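Local atomic coordinates of putative nucleolar GTP-binding protein 1 (PDB entry 2QU8), a protein that binds guanine nucleotides, here GDP, and is probably a GTPase of the nucleolar NOG1 family. Residues I97-T100 / T101-L105. Numbering follows the deposited sequence.
Sequences IEMT and TITAL
With chi1 at -50°, T101 turns its OG1 back along the helix to the carbonyl of I97, one turn earlier, and sends CG2 anti to its own backbone N. T103 repeats the same rotation, bringing its hydroxyl to the carbonyl of M99. Threonine suits both places, since one branch can donate to a main-chain oxygen while the other presents a methyl. T101 OG1 lies 2.9 Å from I97 O, which also takes the backbone amide T101 N at 3.1 Å. A third donor joins from within 97-100: T100 OG1 reaches I97 O at 2.6 Å. Three bonds thus grip one carbonyl oxygen. All this belongs to helix 96-106, which lies between strands 76-82 and 110-117 of a mixed sheet consistent with the P-loop GTPase fold; here two of the i to i+4 bonds, T101 to I97 and T103 to M99, are each doubled by the threonine's own hydroxyl. M99 O is shared between two donors on opposite faces of its plane, T103 N and T103 OG1, both at 2.7 Å; the hydroxyl stands above the carbonyl plane, 39° out of it. I102 N makes the ordinary helical bond to E98 O. M99, a flexible chain bent at chi2 and chi3, folds forward across I102, SD resting 3.9 Å from I102 CD1. Its methyl CE passes near T103 OG1 as well. The branched I102, an apolar residue for a buried place, packs against F91, while T101, also buried, touches Y59 and L86 in neighbouring loops.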
loop_
_atom_site.group_PDB
_atom_site.type_symbol
_atom_site.label_atom_id
_atom_site.label_comp_id
_atom_site.label_asym_id
_atom_site.label_seq_id
_atom_site.Cartn_x
_atom_site.Cartn_y
_atom_site.Cartn_z
ATOM N N ILE A 97 0.957 -13.143 17.754
ATOM C CA ILE A 97 0.392 -11.806 18.006
ATOM C C ILE A 97 0.682 -10.791 16.887
ATOM O O ILE A 97 -0.211 -10.034 16.491
ATOM C CB ILE A 97 0.859 -11.203 19.373
ATOM C CG1 ILE A 97 0.608 -12.163 20.549
ATOM C CG2 ILE A 97 0.219 -9.828 19.625
ATOM C CD1 ILE A 97 -0.810 -12.706 20.671
ATOM N N GLU A 98 1.921 -10.775 16.389
ATOM C CA GLU A 98 2.292 -9.917 15.256
ATOM C C GLU A 98 1.481 -10.271 14.016
ATOM O O GLU A 98 0.950 -9.385 13.340
ATOM C CB GLU A 98 3.794 -10.016 14.957
ATOM C CG GLU A 98 4.672 -9.163 15.876
ATOM C CD GLU A 98 6.167 -9.397 15.666
ATOM O OE1 GLU A 98 6.577 -10.556 15.430
ATOM O OE2 GLU A 98 6.939 -8.414 15.752
ATOM N N MET A 99 1.385 -11.571 13.728
ATOM C CA MET A 99 0.602 -12.050 12.593
ATOM C C MET A 99 -0.860 -11.647 12.648
ATOM O O MET A 99 -1.424 -11.293 11.617
ATOM C CB MET A 99 0.708 -13.568 12.411
ATOM C CG MET A 99 1.802 -14.023 11.466
ATOM S SD MET A 99 2.244 -12.977 10.059
ATOM C CE MET A 99 0.768 -12.960 9.049
ATOM N N THR A 100 -1.457 -11.686 13.845
ATOM C CA THR A 100 -2.863 -11.309 14.049
ATOM C C THR A 100 -3.054 -9.828 13.778
ATOM O O THR A 100 -4.067 -9.414 13.198
ATOM C CB THR A 100 -3.366 -11.616 15.487
ATOM O OG1 THR A 100 -2.754 -10.713 16.419
ATOM C CG2 THR A 100 -3.047 -13.044 15.888
ATOM N N THR A 101 -2.065 -9.034 14.202
ATOM C CA THR A 101 -2.028 -7.603 13.911
ATOM C C THR A 101 -1.935 -7.371 12.401
ATOM O O THR A 101 -2.716 -6.606 11.838
ATOM C CB THR A 101 -0.853 -6.899 14.654
ATOM O OG1 THR A 101 -0.864 -7.263 16.043
ATOM C CG2 THR A 101 -0.978 -5.398 14.549
ATOM N N ILE A 102 -0.997 -8.054 11.748
ATOM C CA ILE A 102 -0.836 -7.957 10.300
ATOM C C ILE A 102 -2.120 -8.366 9.575
ATOM O O ILE A 102 -2.598 -7.655 8.682
ATOM C CB ILE A 102 0.366 -8.807 9.798
ATOM C CG1 ILE A 102 1.690 -8.161 10.222
ATOM C CG2 ILE A 102 0.335 -8.976 8.279
ATOM C CD1 ILE A 102 2.865 -9.119 10.222
ATOM N N THR A 103 -2.665 -9.514 9.970
ATOM C CA THR A 103 -3.897 -10.030 9.391
ATOM C C THR A 103 -5.087 -9.088 9.639
ATOM O O THR A 103 -5.885 -8.863 8.736
ATOM C CB THR A 103 -4.192 -11.458 9.899
ATOM O OG1 THR A 103 -3.027 -12.274 9.710
ATOM C CG2 THR A 103 -5.346 -12.067 9.133
ATOM N N ALA A 104 -5.174 -8.513 10.840
ATOM C CA ALA A 104 -6.245 -7.553 11.161
ATOM C C ALA A 104 -6.237 -6.332 10.228
ATOM O O ALA A 104 -7.292 -5.864 9.803
ATOM C CB ALA A 104 -6.168 -7.120 12.619
ATOM N N LEU A 105 -5.037 -5.846 9.906
ATOM C CA LEU A 105 -4.844 -4.747 8.960
ATOM C C LEU A 105 -5.245 -5.105 7.536
ATOM O O LEU A 105 -5.795 -4.278 6.807
ATOM C CB LEU A 105 -3.381 -4.304 8.978
ATOM C CG LEU A 105 -3.074 -3.166 9.945
ATOM C CD1 LEU A 105 -1.602 -3.133 10.265
ATOM C CD2 LEU A 105 -3.541 -1.830 9.346
#